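Local atomic coordinates of 3-hydroxyacyl-CoA dehydrogenase type-2 (PDB entry 3PPI), a protein that probably catalyses the NAD-dependent oxidation of 3-hydroxyacyl-CoA to 3-oxoacyl-CoA, as a tetrameric member of the short-chain dehydrogenase/reductase family. Residues I25-G30 with L259-Y264; N239-K244 with D273-F278. One frame throughout, in Å; residues are numbered along the deposited sequence.

Contact 1 of 2, residues I25-G30 with L259-Y264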
loop_
_atom_site.group_PDB
_atom_site.type_symbol
_atom_site.label_atom_id
_atom_site.label_comp_id
_atom_site.label_asym_id
_atom_site.label_seq_id
_atom_site.Cartn_x
_atom_site.Cartn_y
_atom_site.Cartn_z
ATOM N N ILE A 25 -11.832 -0.593 32.888
ATOM C CA ILE A 25 -11.470 0.655 32.243
ATOM C C ILE A 25 -12.739 1.404 31.839
ATOM O O ILE A 25 -13.763 0.792 31.556
ATOM C CB ILE A 25 -10.506 0.426 31.054
ATOM C CG1 ILE A 25 -11.216 -0.190 29.849
ATOM C CG2 ILE A 25 -9.339 -0.501 31.468
ATOM C CD1 ILE A 25 -10.353 -0.205 28.624
ATOM N N LYS A 26 -12.669 2.727 31.840
ATOM C CA LYS A 26 -13.845 3.569 31.604
ATOM C C LYS A 26 -14.575 3.240 30.284
ATOM O O LYS A 26 -15.806 3.188 30.255
ATOM C CB LYS A 26 -13.454 5.055 31.652
ATOM N N GLN A 27 -13.824 3.002 29.208
ATOM C CA GLN A 27 -14.426 2.626 27.922
ATOM C C GLN A 27 -15.406 1.443 28.084
ATOM O O GLN A 27 -16.450 1.404 27.438
ATOM C CB GLN A 27 -13.354 2.255 26.875
ATOM C CG GLN A 27 -12.453 3.406 26.333
ATOM C CD GLN A 27 -11.150 3.600 27.135
ATOM O OE1 GLN A 27 -11.128 3.448 28.359
ATOM N NE2 GLN A 27 -10.066 3.946 26.439
ATOM N N PHE A 28 -15.074 0.487 28.949
ATOM C CA PHE A 28 -15.808 -0.778 29.006
ATOM C C PHE A 28 -16.903 -0.867 30.068
ATOM O O PHE A 28 -17.643 -1.850 30.093
ATOM C CB PHE A 28 -14.837 -1.940 29.194
ATOM C CG PHE A 28 -13.891 -2.171 28.025
ATOM C CD1 PHE A 28 -14.077 -1.564 26.783
ATOM C CD2 PHE A 28 -12.832 -3.050 28.170
ATOM C CE1 PHE A 28 -13.193 -1.817 25.720
ATOM C CE2 PHE A 28 -11.956 -3.311 27.120
ATOM C CZ PHE A 28 -12.139 -2.695 25.894
ATOM N N GLU A 29 -17.022 0.144 30.925
ATOM C CA GLU A 29 -18.016 0.121 32.002
ATOM C C GLU A 29 -19.428 -0.032 31.428
ATOM O O GLU A 29 -19.845 0.720 30.550
ATOM C CB GLU A 29 -17.913 1.379 32.880
ATOM N N GLY A 30 -20.127 -1.058 31.885
ATOM C CA GLY A 30 -21.515 -1.301 31.487
ATOM C C GLY A 30 -21.683 -1.863 30.081
ATOM O O GLY A 30 -22.799 -2.045 29.623
ATOM N N LEU A 259 -7.183 -1.716 19.596
ATOM C CA LEU A 259 -8.036 -1.092 18.567
ATOM C C LEU A 259 -9.394 -0.666 19.121
ATOM O O LEU A 259 -10.008 0.289 18.644
ATOM C CB LEU A 259 -8.226 -2.035 17.390
ATOM C CG LEU A 259 -6.949 -2.297 16.580
ATOM C CD1 LEU A 259 -7.158 -3.345 15.484
ATOM C CD2 LEU A 259 -6.419 -1.008 16.001
ATOM N N LEU A 260 -9.855 -1.387 20.125
ATOM C CA LEU A 260 -11.097 -1.063 20.797
ATOM C C LEU A 260 -10.965 0.132 21.724
ATOM O O LEU A 260 -11.939 0.861 21.907
ATOM C CB LEU A 260 -11.610 -2.270 21.583
ATOM C CG LEU A 260 -12.050 -3.492 20.763
ATOM C CD1 LEU A 260 -12.607 -4.548 21.683
ATOM C CD2 LEU A 260 -13.072 -3.137 19.686
ATOM N N THR A 261 -9.794 0.340 22.320
ATOM C CA THR A 261 -9.650 1.355 23.370
ATOM C C THR A 261 -8.978 2.666 22.938
ATOM O O THR A 261 -9.271 3.713 23.516
ATOM C CB THR A 261 -8.868 0.804 24.579
ATOM O OG1 THR A 261 -7.601 0.304 24.135
ATOM C CG2 THR A 261 -9.668 -0.323 25.270
ATOM N N ASN A 262 -8.083 2.642 21.954
ATOM C CA ASN A 262 -7.411 3.881 21.537
ATOM C C ASN A 262 -8.408 4.736 20.762
ATOM O O ASN A 262 -8.965 4.279 19.766
ATOM C CB ASN A 262 -6.208 3.579 20.637
ATOM C CG ASN A 262 -5.475 4.836 20.224
ATOM O OD1 ASN A 262 -5.937 5.581 19.364
ATOM N ND2 ASN A 262 -4.327 5.086 20.850
ATOM N N GLY A 263 -8.612 5.972 21.192
ATOM C CA GLY A 263 -9.697 6.789 20.643
ATOM C C GLY A 263 -9.503 7.368 19.246
ATOM O O GLY A 263 -10.473 7.831 18.649
ATOM N N TYR A 264 -8.278 7.354 18.707
ATOM C CA TYR A 264 -8.034 8.008 17.409
ATOM C C TYR A 264 -7.780 7.047 16.255
ATOM O O TYR A 264 -7.821 7.464 15.103
ATOM C CB TYR A 264 -6.882 9.033 17.500
ATOM C CG TYR A 264 -7.033 10.221 16.548
ATOM C CD1 TYR A 264 -8.179 11.003 16.564
ATOM C CD2 TYR A 264 -6.031 10.562 15.645
ATOM C CE1 TYR A 264 -8.333 12.076 15.706
ATOM C CE2 TYR A 264 -6.178 11.657 14.798
ATOM C CZ TYR A 264 -7.342 12.407 14.839
ATOM O OH TYR A 264 -7.512 13.491 14.003
#

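Contact 2 of 2, residues N239-K244 with D273-F278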
loop_
_atom_site.group_PDB
_atom_site.type_symbol
_atom_site.label_atom_id
_atom_site.label_comp_id
_atom_site.label_asym_id
_atom_site.label_seq_id
_atom_site.Cartn_x
_atom_site.Cartn_y
_atom_site.Cartn_z
ATOM N N ASN A 239 10.525 -18.015 7.717
ATOM C CA ASN A 239 10.259 -16.819 6.911
ATOM C C ASN A 239 9.975 -15.587 7.786
ATOM O O ASN A 239 9.725 -14.506 7.249
ATOM C CB ASN A 239 9.059 -17.100 5.970
ATOM C CG ASN A 239 8.881 -16.036 4.878
ATOM O OD1 ASN A 239 9.851 -15.545 4.325
ATOM N ND2 ASN A 239 7.629 -15.691 4.564
ATOM N N ILE A 240 9.985 -15.735 9.122
ATOM C CA ILE A 240 9.504 -14.656 10.007
ATOM C C ILE A 240 10.689 -13.959 10.685
ATOM O O ILE A 240 11.343 -14.558 11.514
ATOM C CB ILE A 240 8.522 -15.175 11.059
ATOM C CG1 ILE A 240 7.382 -15.959 10.388
ATOM C CG2 ILE A 240 7.958 -13.985 11.895
ATOM C CD1 ILE A 240 6.469 -16.656 11.365
ATOM N N PRO A 241 10.959 -12.680 10.344
ATOM C CA PRO A 241 12.174 -12.038 10.871
ATOM C C PRO A 241 12.290 -12.002 12.400
ATOM O O PRO A 241 13.292 -12.467 12.924
ATOM C CB PRO A 241 12.117 -10.631 10.272
ATOM C CG PRO A 241 11.400 -10.859 8.945
ATOM C CD PRO A 241 10.362 -11.899 9.246
ATOM N N PHE A 242 11.301 -11.454 13.095
ATOM C CA PHE A 242 11.339 -11.390 14.559
ATOM C C PHE A 242 9.997 -10.972 15.149
ATOM O O PHE A 242 9.395 -10.019 14.685
ATOM C CB PHE A 242 12.428 -10.460 15.121
ATOM C CG PHE A 242 12.575 -10.591 16.610
ATOM C CD1 PHE A 242 13.376 -11.601 17.154
ATOM C CD2 PHE A 242 11.853 -9.789 17.466
ATOM C CE1 PHE A 242 13.477 -11.768 18.508
ATOM C CE2 PHE A 242 11.944 -9.959 18.841
ATOM C CZ PHE A 242 12.755 -10.951 19.359
ATOM N N PRO A 243 9.529 -11.685 16.177
ATOM C CA PRO A 243 10.117 -12.919 16.701
ATOM C C PRO A 243 10.007 -14.092 15.733
ATOM O O PRO A 243 9.041 -14.201 14.993
ATOM C CB PRO A 243 9.342 -13.191 17.996
ATOM C CG PRO A 243 8.195 -12.292 18.013
ATOM C CD PRO A 243 8.277 -11.319 16.854
ATOM N N LYS A 244 10.995 -14.978 15.774
ATOM C CA LYS A 244 11.098 -16.090 14.826
ATOM C C LYS A 244 10.196 -17.242 15.240
ATOM O O LYS A 244 10.652 -18.322 15.563
ATOM C CB LYS A 244 12.553 -16.536 14.724
ATOM C CG LYS A 244 13.467 -15.419 14.207
ATOM C CD LYS A 244 14.900 -15.886 14.022
ATOM C CE LYS A 244 15.813 -14.738 13.560
ATOM N NZ LYS A 244 15.310 -14.090 12.290
ATOM N N ASP A 273 2.438 -9.587 12.480
ATOM C CA ASP A 273 3.085 -10.615 11.667
ATOM C C ASP A 273 4.600 -10.843 11.857
ATOM O O ASP A 273 5.213 -11.566 11.064
ATOM C CB ASP A 273 2.792 -10.322 10.187
ATOM C CG ASP A 273 3.393 -8.993 9.694
ATOM O OD1 ASP A 273 4.257 -8.365 10.369
ATOM O OD2 ASP A 273 2.998 -8.580 8.584
ATOM N N GLY A 274 5.204 -10.276 12.903
ATOM C CA GLY A 274 6.642 -10.488 13.143
ATOM C C GLY A 274 7.531 -9.990 12.008
ATOM O O GLY A 274 8.643 -10.456 11.847
ATOM N N ALA A 275 7.029 -9.015 11.257
ATOM C CA ALA A 275 7.638 -8.471 10.015
ATOM C C ALA A 275 7.671 -9.466 8.830
ATOM O O ALA A 275 8.380 -9.236 7.846
ATOM C CB ALA A 275 9.015 -7.871 10.272
ATOM N N GLN A 276 6.866 -10.534 8.899
ATOM C CA GLN A 276 6.768 -11.473 7.785
ATOM C C GLN A 276 6.149 -10.827 6.530
ATOM O O GLN A 276 5.213 -10.042 6.617
ATOM C CB GLN A 276 5.953 -12.713 8.164
ATOM C CG GLN A 276 6.066 -13.786 7.107
ATOM C CD GLN A 276 5.299 -15.060 7.381
ATOM O OE1 GLN A 276 4.459 -15.166 8.298
ATOM N NE2 GLN A 276 5.568 -16.045 6.546
ATOM N N ARG A 277 6.694 -11.179 5.368
ATOM C CA ARG A 277 6.018 -10.938 4.100
ATOM C C ARG A 277 5.900 -12.317 3.414
ATOM O O ARG A 277 6.919 -13.001 3.258
ATOM C CB ARG A 277 6.810 -9.948 3.232
ATOM C CG ARG A 277 7.049 -8.565 3.859
ATOM C CD ARG A 277 5.771 -7.795 3.949
ATOM N NE ARG A 277 5.855 -6.432 4.494
ATOM C CZ ARG A 277 5.750 -6.123 5.782
ATOM N NH1 ARG A 277 5.661 -7.076 6.701
ATOM N NH2 ARG A 277 5.788 -4.852 6.162
ATOM N N PHE A 278 4.681 -12.732 3.050
ATOM C CA PHE A 278 4.479 -14.078 2.471
ATOM C C PHE A 278 5.192 -14.177 1.133
ATOM O O PHE A 278 5.039 -13.304 0.258
ATOM C CB PHE A 278 3.003 -14.418 2.216
ATOM C CG PHE A 278 2.182 -14.747 3.450
ATOM C CD1 PHE A 278 2.762 -15.072 4.669
ATOM C CD2 PHE A 278 0.787 -14.803 3.343
ATOM C CE1 PHE A 278 1.963 -15.413 5.773
ATOM C CE2 PHE A 278 -0.017 -15.137 4.437
ATOM C CZ PHE A 278 0.571 -15.446 5.656
HETATM O O HOH W 1 9.503 -12.442 5.414
#

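Contact 1 of 2, residues I25-G30 with L259-Y264
With chi1 of Thr261 at 56°, OG1 lies between its own backbone N and carbonyl carbon while CG2 stands opposite the carbonyl carbon, and this methyl is what meets Ile25 and Phe28. Ile25 puts CG1 in the cramped place between N and C (chi1 73°) and then runs straight on, so that CD1 reaches Thr261 CG2 at 3.4 Å, tighter than usual for two methyl carbons. The same CD1 sits over one face of the Phe28 ring, displaced toward the rim. Phe28 CZ approaches Thr261 CG2 obliquely at 3.5 Å, and Leu260 CB lies farther off at the ring edge, close to its plane. Ile25 CD1 and Phe28 CZ thus meet the Thr261 methyl from adjacent directions. Beside this apolar patch, Gln27 turns its amide to the helix end: NE2 donates to Thr261 O at 3.0 Å, with an N-H...O angle of 148° and the acceptor near the amide plane. The Thr261 hydroxyl instead bonds back to Ala257 O, one helical turn earlier. The contact joins the loop before strand 31-36 to the C-terminal end of helix 249-261. Phe28 also packs edge-to-face with Tyr106 of strand 103-109, and Leu260 packs against Ala168 and Val170 of strand 167-172, tying the helix end to the sheet.

Contact 2 of 2, residues N239-K244 with D273-F278
Asn239 and Gln276 meet with their side chains at about a right angle and their amide planes 77° apart. Asn239 ND2 donates to Arg277 O at 3.1 Å from above the carbonyl plane, away from the lone pairs. A water bridges the two backbones here, donating to Asn239 O and accepting from Arg277 N at 3.1 Å. Gln276, extended beyond CG, passes slantwise across Ile240, whose CG1 lies 3.8 Å from Gln276 CD; Gln276 CD also meets the edge of the Phe278 ring. Pro241 sets its ring against the turn, with CG 4.0 Å from Ala275 CB and CD 3.4 Å from Gly274 O. That carbonyl accepts a nearly straight bond from Phe242 N (3.1 Å, 170°). Ile240 CG2 packs on the Gly274 carbonyl, 3.6 Å from its O. Phe242 O turns to Asn266 ND2 of the second subunit, and Arg277 NH2 bonds Gly267 O there, so the pair is built into the subunit interface. The arrangement is a type I' turn, Asp273 to Gln276, closed by Gln276 N to Asp273 O and docked on the irregular loop 239-244, which has a cis peptide before Pro243; the turn follows strand 269-272, the last strand of the Rossmann-type sheet.

How the contacts relate
Near the start of the modelled chain, 25-30 lies just before strand 31-36, and contact 1 closes a loop of 228 residues when helix 249-261 ends against it, bringing the start of the fold to its last helix. Contact 2 spans a much shorter loop: 239-244 leaves helix 230-238, the chain passes through helix 249-261 and strand 269-272, and the loop after that strand, 273-278, returns to it. Because 259-264 falls inside that span while 25-30 lies before it, the two contacts cross. They do not touch; their centres lie 29 Å apart and their nearest atoms about 12 Å. Helix 249-261 and strand 269-272 link them, and both contacts reach the second subunit.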